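Long-range contacts in putative lipoprotein (Parabacteroides distasonis ATCC 8503, PDB 3JX8), which is of unknown function but, as a putative lipoprotein with an adhesin-like beta-helical fold, may take part in cell adhesion or lipid binding: residues Y23-F28 and E100-G105; R119-M124 and E142-G147; A42-V47 and K92-E97; F109-P114 and V130-P135. One frame throughout, in Å; residues are numbered along the deposited sequence. Where two conformers were deposited one is given.

Contact 1. Residues Y23-F28 and E100-G105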
# COMPACT_ATOMS: atom_id res chain seq x y z
N TYR A 23 -11.84 26.27 10.82
CA TYR A 23 -11.83 24.87 10.49
C TYR A 23 -10.55 24.30 11.03
O TYR A 23 -9.57 25.00 11.16
CB TYR A 23 -11.92 24.68 8.96
CG TYR A 23 -10.81 25.35 8.16
CD1 TYR A 23 -9.62 24.68 7.88
CD2 TYR A 23 -10.96 26.65 7.64
CE1 TYR A 23 -8.61 25.28 7.13
CE2 TYR A 23 -9.97 27.25 6.86
CZ TYR A 23 -8.79 26.56 6.61
OH TYR A 23 -7.80 27.14 5.86
N ASP A 24 -10.57 23.02 11.36
CA ASP A 24 -9.39 22.32 11.82
C ASP A 24 -9.03 21.19 10.88
O ASP A 24 -8.12 20.42 11.14
CB ASP A 24 -9.58 21.81 13.24
CG ASP A 24 -10.69 20.77 13.37
OD1 ASP A 24 -11.28 20.34 12.35
OD2 ASP A 24 -10.97 20.38 14.53
N GLU A 25 -9.75 21.09 9.77
CA GLU A 25 -9.55 20.01 8.82
C GLU A 25 -9.83 20.51 7.40
O GLU A 25 -10.69 21.38 7.20
CB GLU A 25 -10.47 18.88 9.24
CG GLU A 25 -10.43 17.68 8.37
CD GLU A 25 -11.35 16.57 8.88
OE1 GLU A 25 -11.48 16.43 10.15
OE2 GLU A 25 -11.91 15.85 8.00
N ILE A 26 -9.06 20.00 6.43
CA ILE A 26 -9.17 20.37 5.00
C ILE A 26 -9.36 19.13 4.15
O ILE A 26 -8.57 18.20 4.24
CB ILE A 26 -7.92 21.11 4.48
CG1 ILE A 26 -7.73 22.47 5.19
CG2 ILE A 26 -8.01 21.31 2.95
CD1 ILE A 26 -6.34 23.15 4.88
N THR A 27 -10.40 19.14 3.31
CA THR A 27 -10.57 18.21 2.22
C THR A 27 -10.35 19.02 0.96
O THR A 27 -11.17 19.89 0.64
CB THR A 27 -12.01 17.67 2.16
OG1 THR A 27 -12.23 16.87 3.31
CG2 THR A 27 -12.21 16.80 0.94
N PHE A 28 -9.29 18.73 0.23
CA PHE A 28 -8.92 19.49 -0.97
C PHE A 28 -8.70 18.54 -2.12
O PHE A 28 -7.80 17.73 -2.07
CB PHE A 28 -7.63 20.24 -0.71
CG PHE A 28 -6.98 20.78 -1.96
CD1 PHE A 28 -7.72 21.45 -2.92
CD2 PHE A 28 -5.60 20.68 -2.12
CE1 PHE A 28 -7.11 21.95 -4.08
CE2 PHE A 28 -4.97 21.17 -3.28
CZ PHE A 28 -5.74 21.82 -4.25
N GLU A 100 -5.85 17.88 10.40
CA GLU A 100 -5.89 16.90 9.33
C GLU A 100 -6.14 17.49 7.94
O GLU A 100 -7.12 18.24 7.72
CB GLU A 100 -6.94 15.84 9.64
CG GLU A 100 -6.83 14.68 8.73
CD GLU A 100 -7.84 13.62 9.04
OE1 GLU A 100 -8.04 13.35 10.23
OE2 GLU A 100 -8.43 13.05 8.10
N LEU A 101 -5.25 17.14 7.03
CA LEU A 101 -5.30 17.47 5.63
C LEU A 101 -5.53 16.18 4.82
O LEU A 101 -4.77 15.21 4.92
CB LEU A 101 -3.97 18.09 5.19
CG LEU A 101 -3.87 18.36 3.68
CD1 LEU A 101 -4.94 19.37 3.26
CD2 LEU A 101 -2.46 18.84 3.29
N ASN A 102 -6.57 16.22 4.00
CA ASN A 102 -6.87 15.17 3.06
C ASN A 102 -6.83 15.85 1.72
O ASN A 102 -7.70 16.66 1.43
CB ASN A 102 -8.23 14.57 3.35
CG ASN A 102 -8.23 13.77 4.66
OD1 ASN A 102 -7.53 12.77 4.77
ND2 ASN A 102 -8.97 14.23 5.66
N THR A 103 -5.80 15.56 0.96
CA THR A 103 -5.60 16.14 -0.33
C THR A 103 -5.51 15.04 -1.42
O THR A 103 -4.89 13.98 -1.20
CB THR A 103 -4.36 17.05 -0.31
OG1 THR A 103 -4.29 17.75 -1.55
CG2 THR A 103 -3.09 16.30 -0.11
N VAL A 104 -6.16 15.28 -2.56
CA VAL A 104 -6.25 14.31 -3.64
C VAL A 104 -6.09 15.05 -4.95
O VAL A 104 -6.83 16.01 -5.23
CB VAL A 104 -7.62 13.56 -3.66
CG1 VAL A 104 -7.65 12.53 -4.81
CG2 VAL A 104 -7.93 12.87 -2.28
N GLY A 105 -5.14 14.62 -5.76
CA GLY A 105 -4.99 15.19 -7.08
C GLY A 105 -3.55 15.51 -7.40
O GLY A 105 -2.62 14.98 -6.81
O HOH W 1 -10.93 15.87 5.26
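Ile26 and Leu101 face each other on two parallel strands, 25-28 and 100-104, whose axes run 4.8 Å apart with only 1° between their directions. Ile26 binds the neighbouring strand both ways, giving its N-H to Glu100 O and receiving Asn102 N on its O at 2.8 Å. Phe28 repeats this one step later with Asn102 O and Val104 N, while the bond from Glu100 N to Asp24 O at the start of the pairing is weak. The register sets Glu25 beside Glu100 and Ile26 beside Leu101. On the buried face the CG2 branch of Ile26 meets Leu101 CD1 at 3.6 Å, so two branched apolar residues fill the interior. Phe28 has CG anti to its backbone N (chi1 166°), and its ring atom CD2 comes obliquely within 3.3 Å of Thr103 OG1. The other face is polar. Glu25 and Glu100 run side by side as extended chains, their carboxylate planes 6° apart, with 4.5 Å between Glu25 OE2 and Glu100 OE2. The repulsion is probably eased by donors: Asn102 ND2 binds Glu100 OE2 at 2.8 Å and also a water, which in turn donates to Glu25 OE2 and bonds to Thr27 OG1. Asparagine suits this place because its NH2 group can give one N-H to Glu100 and the other to the water that serves Glu25. Strand 65-70 flanks strand 25-29, and strand 120-125 flanks strand 100-104. Inside, Phe34 of strand 33-38 meets Phe28 edge-to-face and Phe109 of strand 108-111 touches Ile26 and Leu101, while Met241 of the second subunit packs on Thr27 and Asn102.

Contact 2. Residues R119-M124 and E142-G147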
# COMPACT_ATOMS: atom_id res chain seq x y z
N ARG A 119 -1.09 17.49 17.13
CA ARG A 119 -1.11 16.42 16.14
C ARG A 119 -1.51 16.94 14.80
O ARG A 119 -2.62 17.44 14.64
CB ARG A 119 -2.08 15.30 16.51
CG ARG A 119 -1.54 14.47 17.63
CD ARG A 119 -2.56 13.50 18.19
NE ARG A 119 -2.22 13.16 19.58
CZ ARG A 119 -2.63 13.85 20.66
NH1 ARG A 119 -3.43 14.91 20.54
NH2 ARG A 119 -2.24 13.46 21.87
N MSE A 120 -0.60 16.82 13.83
CA MSE A 120 -0.89 17.11 12.45
C MSE A 120 -0.80 15.83 11.59
O MSE A 120 0.26 15.18 11.52
CB MSE A 120 0.02 18.20 11.90
CG MSE A 120 -0.35 18.59 10.45
SE MSE A 120 0.87 19.87 9.69
CE MSE A 120 -0.07 21.47 10.34
N GLU A 121 -1.90 15.51 10.92
CA GLU A 121 -1.97 14.38 9.99
C GLU A 121 -2.17 14.84 8.55
O GLU A 121 -3.17 15.51 8.24
CB GLU A 121 -3.13 13.48 10.38
CG GLU A 121 -3.25 12.22 9.55
CD GLU A 121 -4.38 11.34 10.02
OE1 GLU A 121 -4.47 11.09 11.23
OE2 GLU A 121 -5.17 10.91 9.18
N ILE A 122 -1.23 14.49 7.69
CA ILE A 122 -1.30 14.77 6.25
C ILE A 122 -1.58 13.49 5.47
O ILE A 122 -0.82 12.50 5.58
CB ILE A 122 0.01 15.35 5.74
CG1 ILE A 122 0.36 16.60 6.51
CG2 ILE A 122 -0.07 15.69 4.26
CD1 ILE A 122 1.45 17.35 5.88
N ASN A 123 -2.68 13.48 4.71
CA ASN A 123 -3.07 12.34 3.87
C ASN A 123 -3.20 12.83 2.42
O ASN A 123 -4.02 13.70 2.12
CB ASN A 123 -4.39 11.75 4.31
CG ASN A 123 -4.37 11.26 5.76
OD1 ASN A 123 -3.55 10.43 6.14
ND2 ASN A 123 -5.31 11.75 6.55
N MSE A 124 -2.34 12.32 1.55
CA MSE A 124 -2.37 12.62 0.13
C MSE A 124 -2.60 11.38 -0.77
O MSE A 124 -1.95 10.35 -0.59
CB MSE A 124 -1.06 13.23 -0.26
CG MSE A 124 -0.69 12.93 -1.76
SE MSE A 124 0.04 14.55 -2.31
CE MSE A 124 -1.54 15.25 -3.33
N GLU A 142 2.15 13.19 11.15
CA GLU A 142 1.92 11.97 10.37
C GLU A 142 1.78 12.35 8.90
O GLU A 142 0.99 13.25 8.56
CB GLU A 142 0.69 11.28 10.89
CG GLU A 142 0.51 9.90 10.41
CD GLU A 142 -0.65 9.18 11.08
OE1 GLU A 142 -0.70 9.16 12.33
OE2 GLU A 142 -1.48 8.61 10.35
N CYS A 143 2.59 11.74 8.05
CA CYS A 143 2.57 11.94 6.58
C CYS A 143 2.23 10.64 5.86
O CYS A 143 3.07 9.71 5.77
CB CYS A 143 3.95 12.35 6.10
SG CYS A 143 4.49 13.94 6.68
N ASN A 144 1.03 10.57 5.34
CA ASN A 144 0.57 9.40 4.66
C ASN A 144 0.32 9.72 3.23
O ASN A 144 -0.32 10.75 2.90
CB ASN A 144 -0.70 8.93 5.30
CG ASN A 144 -0.52 8.68 6.77
OD1 ASN A 144 0.49 8.12 7.19
ND2 ASN A 144 -1.48 9.13 7.57
N MSE A 145 0.83 8.87 2.35
CA MSE A 145 0.48 9.00 0.95
C MSE A 145 0.29 7.70 0.16
O MSE A 145 0.90 6.63 0.48
CB MSE A 145 1.47 9.91 0.27
CG MSE A 145 2.83 9.38 0.10
SE MSE A 145 3.52 10.34 -1.49
CE MSE A 145 2.42 9.51 -2.88
N ALA A 146 -0.61 7.79 -0.82
CA ALA A 146 -0.84 6.70 -1.76
C ALA A 146 -0.81 7.32 -3.14
O ALA A 146 -1.70 8.12 -3.53
CB ALA A 146 -2.18 5.98 -1.48
N GLY A 147 0.24 7.00 -3.88
CA GLY A 147 0.35 7.47 -5.24
C GLY A 147 1.77 7.71 -5.64
O GLY A 147 2.69 7.23 -4.98
O HOH W 2 -2.55 10.79 13.64
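Asn123 and Asn144 adopt nearly the same conformation on adjacent parallel strands, each with CG anti to its carbonyl carbon (chi1 -59° and -56°). With similar second torsions as well, their amides lie side by side, nearly coplanar, and Asn144 ND2 donates to Asn123 OD1 at 2.8 Å with an almost straight bond. Each amide also binds back to the glutamate two residues earlier: Asn144 ND2 reaches Glu142 OE2 at 2.8 Å and Asn123 ND2 reaches Glu121 OE2 at the same length, both on the anti lone pair. Asparagine suits such a row because one amide can accept from the following turn and donate to the preceding one, as in the asparagine stacks of parallel beta-helices. Glu121 and Glu142 are extended, their carboxylates stacked 9° apart, with Glu121 OE1 4.0 Å from Glu142 OE2. A water that donates to Glu121 OE1 and Glu142 OE1 probably tempers this repulsion. On the buried face the selenomethionines Met124 and Met145 meet through CB and CB at 4.2 Å and then diverge: Met124 CG is anti to its N, whereas Met145 CG stands between N and the carbonyl carbon. Five backbone hydrogen bonds join the strands. Strand 100-104 lies beside strand 120-125, where Asn102 OD1 receives Asn123 ND2, and strand 160-166 lies beside strand 140-146. Ile122 packs inward on Val130, Leu132 and Ile151, and Ala146 touches Ala205 of the second subunit.

Contact 3. Residues A42-V47 and K92-E97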
# COMPACT_ATOMS: atom_id res chain seq x y z
N ALA A 42 -8.46 36.13 11.98
CA ALA A 42 -9.73 35.59 11.52
C ALA A 42 -9.52 34.53 10.43
O ALA A 42 -8.62 34.65 9.60
CB ALA A 42 -10.61 36.74 10.98
N PRO A 43 -10.34 33.49 10.43
CA PRO A 43 -10.20 32.51 9.34
C PRO A 43 -10.49 33.16 7.99
O PRO A 43 -11.35 34.04 7.88
CB PRO A 43 -11.21 31.43 9.70
CG PRO A 43 -12.24 32.14 10.49
CD PRO A 43 -11.54 33.25 11.24
N TYR A 44 -9.74 32.76 6.98
CA TYR A 44 -9.75 33.44 5.70
C TYR A 44 -9.68 32.46 4.56
O TYR A 44 -8.95 31.48 4.66
CB TYR A 44 -8.55 34.38 5.62
CG TYR A 44 -8.40 35.10 4.29
CD1 TYR A 44 -9.15 36.24 4.01
CD2 TYR A 44 -7.49 34.67 3.34
CE1 TYR A 44 -9.01 36.90 2.82
CE2 TYR A 44 -7.35 35.32 2.15
CZ TYR A 44 -8.10 36.44 1.89
OH TYR A 44 -7.96 37.10 0.70
N LEU A 45 -10.44 32.71 3.50
CA LEU A 45 -10.33 31.92 2.29
C LEU A 45 -10.44 32.80 1.08
O LEU A 45 -11.39 33.57 0.93
CB LEU A 45 -11.41 30.86 2.21
CG LEU A 45 -11.46 30.03 0.93
CD1 LEU A 45 -10.14 29.25 0.64
CD2 LEU A 45 -12.69 29.12 0.95
N SER A 46 -9.50 32.62 0.17
CA SER A 46 -9.53 33.24 -1.13
C SER A 46 -9.21 32.20 -2.21
O SER A 46 -8.28 31.42 -2.05
CB SER A 46 -8.50 34.37 -1.16
OG SER A 46 -8.26 34.79 -2.49
N VAL A 47 -9.96 32.23 -3.31
CA VAL A 47 -9.78 31.30 -4.44
C VAL A 47 -9.75 32.11 -5.73
O VAL A 47 -10.62 32.97 -5.97
CB VAL A 47 -10.94 30.28 -4.54
CG1 VAL A 47 -10.76 29.38 -5.78
CG2 VAL A 47 -11.07 29.46 -3.25
N LYS A 92 -5.63 30.55 -1.22
CA LYS A 92 -4.95 31.00 -0.01
C LYS A 92 -5.93 30.89 1.15
O LYS A 92 -7.08 31.35 1.06
CB LYS A 92 -4.43 32.43 -0.17
CG LYS A 92 -3.30 32.55 -1.18
CD LYS A 92 -2.61 33.89 -1.09
CE LYS A 92 -1.47 33.98 -2.09
NZ LYS A 92 -0.49 35.02 -1.68
N SER A 93 -5.50 30.26 2.23
CA SER A 93 -6.41 30.14 3.37
C SER A 93 -5.64 30.03 4.66
O SER A 93 -4.47 29.67 4.65
CB SER A 93 -7.36 28.95 3.20
OG SER A 93 -8.42 28.98 4.13
N ASN A 94 -6.30 30.38 5.76
CA ASN A 94 -5.77 30.15 7.08
C ASN A 94 -6.85 29.81 8.10
O ASN A 94 -8.04 30.10 7.92
CB ASN A 94 -4.92 31.32 7.52
CG ASN A 94 -5.68 32.63 7.56
OD1 ASN A 94 -6.40 32.92 8.52
ND2 ASN A 94 -5.50 33.44 6.54
N SER A 95 -6.43 29.14 9.17
CA SER A 95 -7.31 28.80 10.29
C SER A 95 -6.42 28.74 11.51
O SER A 95 -5.19 28.88 11.39
CB SER A 95 -8.03 27.47 10.09
OG SER A 95 -7.12 26.39 10.15
N LYS A 96 -7.03 28.52 12.67
CA LYS A 96 -6.26 28.52 13.91
C LYS A 96 -5.33 27.31 13.97
O LYS A 96 -4.19 27.44 14.38
CB LYS A 96 -7.18 28.60 15.13
CG LYS A 96 -8.17 29.81 15.07
CD LYS A 96 -7.76 31.01 15.92
CE LYS A 96 -8.39 32.38 15.46
NZ LYS A 96 -9.81 32.31 14.95
N GLU A 97 -5.80 26.16 13.50
CA GLU A 97 -5.02 24.92 13.59
C GLU A 97 -5.43 23.98 12.46
O GLU A 97 -6.60 23.96 12.07
CB GLU A 97 -5.33 24.25 14.92
CG GLU A 97 -4.65 22.91 15.15
CD GLU A 97 -5.04 22.30 16.50
OE1 GLU A 97 -6.02 22.80 17.11
OE2 GLU A 97 -4.37 21.33 16.94
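Ser93 holds OG anti to its backbone N (chi1 -167°), which aims the hydroxyl at Tyr44 O across the antiparallel pair, 2.6 Å away. Asn94 has CG between its N and carbonyl carbon (chi1 60°), on the face it shares with Tyr44. There the two side chains cross, with the Tyr44 ring and the Asn94 amide nearly parallel, their planes 10° apart. Tyr44 O accepts two bonds, since Asn94 N also donates to it, at 3.1 Å. The return bond from Tyr44 N to Asn94 O is stretched to 3.3 Å, but farther on Ser46 and Lys92 exchange two firm backbone bonds, Ser46 N to Lys92 O and Lys92 N to Ser46 O, each 2.9 Å. Between these hydrogen-bonded pairs Leu45 and Ser93 form a non-hydrogen-bonded one, where Leu45 CD1 rests 3.8 Å from Ser93 CB. A leucine fits here because this face is buried against Leu66 and Ile68. Serine is small enough to fit in too, and its OG is also bonded to Tyr23 OH. Tyr44 instead lies on the more exposed face and anchors its OH on Glu17 OE2. Strand 44-50 runs antiparallel to both its neighbours, 13-17 and 89-95, whereas strand 89-95 pairs in parallel with 33-38. This change of direction beside the parallel coils is consistent with an N-terminal cap on a beta-helix.

Contact 4. Residues F109-P114 and V130-P135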
# COMPACT_ATOMS: atom_id res chain seq x y z
N PHE A 109 0.14 21.66 -2.16
CA PHE A 109 -0.30 22.22 -0.91
C PHE A 109 0.93 22.61 -0.11
O PHE A 109 1.73 21.74 0.20
CB PHE A 109 -1.12 21.20 -0.16
CG PHE A 109 -1.75 21.73 1.06
CD1 PHE A 109 -1.00 21.91 2.22
CD2 PHE A 109 -3.10 22.07 1.07
CE1 PHE A 109 -1.60 22.39 3.39
CE2 PHE A 109 -3.70 22.58 2.22
CZ PHE A 109 -2.94 22.75 3.38
N ILE A 110 1.06 23.90 0.23
CA ILE A 110 2.29 24.45 0.82
C ILE A 110 2.03 25.26 2.08
O ILE A 110 1.18 26.15 2.06
CB ILE A 110 3.02 25.38 -0.20
CG1 ILE A 110 3.33 24.57 -1.48
CG2 ILE A 110 4.31 25.96 0.38
CD1 ILE A 110 4.05 25.35 -2.58
N ILE A 111 2.74 24.95 3.17
CA ILE A 111 2.75 25.72 4.41
C ILE A 111 4.14 26.32 4.53
O ILE A 111 5.13 25.56 4.49
CB ILE A 111 2.48 24.85 5.66
CG1 ILE A 111 1.13 24.16 5.53
CG2 ILE A 111 2.56 25.69 6.93
CD1 ILE A 111 0.72 23.43 6.79
N SER A 112 4.24 27.65 4.66
CA SER A 112 5.54 28.32 4.60
C SER A 112 6.07 28.96 5.87
O SER A 112 7.26 29.20 5.96
CB SER A 112 5.53 29.40 3.52
OG SER A 112 5.58 28.81 2.23
N LYS A 113 5.19 29.22 6.84
CA LYS A 113 5.58 29.91 8.06
C LYS A 113 5.82 28.92 9.18
O LYS A 113 5.38 27.77 9.07
CB LYS A 113 4.48 30.89 8.47
CG LYS A 113 4.23 31.97 7.41
CD LYS A 113 3.25 33.02 7.91
CE LYS A 113 2.88 34.04 6.82
NZ LYS A 113 2.24 35.27 7.42
N PRO A 114 6.50 29.36 10.26
CA PRO A 114 6.68 28.53 11.44
C PRO A 114 5.35 28.04 11.95
O PRO A 114 4.44 28.83 12.17
CB PRO A 114 7.31 29.49 12.46
CG PRO A 114 7.98 30.48 11.67
CD PRO A 114 7.12 30.68 10.46
N VAL A 130 2.77 17.89 -1.24
CA VAL A 130 2.63 18.67 -0.03
C VAL A 130 4.02 19.05 0.42
O VAL A 130 4.91 18.17 0.49
CB VAL A 130 1.93 17.88 1.05
CG1 VAL A 130 1.78 18.71 2.33
CG2 VAL A 130 0.59 17.38 0.51
N GLU A 131 4.22 20.34 0.70
CA GLU A 131 5.47 20.85 1.21
C GLU A 131 5.29 21.66 2.47
O GLU A 131 4.61 22.70 2.47
CB GLU A 131 6.15 21.74 0.18
CG GLU A 131 6.25 21.11 -1.17
CD GLU A 131 7.15 21.89 -2.12
OE1 GLU A 131 7.73 22.94 -1.72
OE2 GLU A 131 7.28 21.42 -3.28
N LEU A 132 5.88 21.17 3.55
CA LEU A 132 5.96 21.90 4.80
C LEU A 132 7.30 22.60 4.77
O LEU A 132 8.32 22.03 5.15
CB LEU A 132 5.80 20.96 6.00
CG LEU A 132 4.57 20.06 5.95
CD1 LEU A 132 4.41 19.23 7.24
CD2 LEU A 132 3.34 20.86 5.67
N ARG A 133 7.32 23.81 4.25
CA ARG A 133 8.57 24.55 4.06
C ARG A 133 9.03 25.22 5.32
O ARG A 133 10.21 25.39 5.52
CB ARG A 133 8.44 25.59 2.96
CG ARG A 133 8.11 24.98 1.63
CD ARG A 133 8.02 26.03 0.56
NE ARG A 133 7.89 25.43 -0.77
CZ ARG A 133 7.58 26.10 -1.89
NH1 ARG A 133 7.34 27.40 -1.86
NH2 ARG A 133 7.51 25.46 -3.06
N GLY A 134 8.10 25.63 6.16
CA GLY A 134 8.46 26.34 7.37
C GLY A 134 8.86 25.37 8.46
O GLY A 134 8.61 24.17 8.34
N PRO A 135 9.45 25.89 9.53
CA PRO A 135 9.75 25.04 10.68
C PRO A 135 8.48 24.50 11.32
O PRO A 135 7.57 25.27 11.61
CB PRO A 135 10.47 25.98 11.65
CG PRO A 135 10.88 27.15 10.85
CD PRO A 135 9.94 27.26 9.71
O HOH W 3 5.77 24.89 7.41
O HOH W 4 7.82 29.30 0.75
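Ile111 and Leu132 sit side by side on successive coils of a parallel beta-helix, consistent with the pectate lyase-like clan of this family, where the chain stacks one turn on the next. Backbone bonds hold strands 109-111 and 130-132 together: Glu131 N binds Phe109 O, Ile111 N binds Glu131 O, and Arg133 N closes on Ile111 O at 2.8 Å. Beyond the strands the coils stay close through the turn. Gly134, lacking a side chain, brings its CA within 3.4 Å of Ser112 O, where the two carbonyls Ser112 O and Lys113 O would collide with a CB. The apolar contacts follow the interior: Ile111 CD1 lies 3.8 Å from Leu132 CD2, and Phe109 CB meets Val130 CG2, residues whose branching or bulk suits a filled core. At the turn the rigid rings of Pro114 and Pro135 touch through CG and CD at 4.2 Å. The backbone of the turn has outside help, since the carboxylate of Glu37 accepts from Ser112 N and Lys113 N. The charged group lies on the other face of the strands. Arg133, extended from CG to NE, grips Glu131 OE1 side-on in a salt bridge, NE at 2.7 Å and NH2 at 2.9 Å. This fixes its guanidinium flat, and Ile110 CD1 lies over one face, 3.5 Å from NH2. A water at the guanidinium edge links Arg133 NH1, at 3.3 Å, to Ser112 OG.

In the fold
Contact 3 falls within the span of chain between the two segments of contact 1; contacts 4 and 2 follow, their segments alternating. Contacts 1 and 2 share one sheet, on adjacent strands 100-104 and 120-125, with centres about 10 Å apart, and both touch the second subunit. Contact 4 lies on another face of the coil, about 14 to 15 Å from their centres. Its Phe109, Val130 and Leu132 meet Leu101, Thr103 and Ile122 in the core between the faces. Contact 3, its centre about 20 Å from that of contact 2, joins the antiparallel end to the parallel coils, touching contact 1 through Tyr23 and Ser93. The contacts thus run from the N-terminal end into the solenoid.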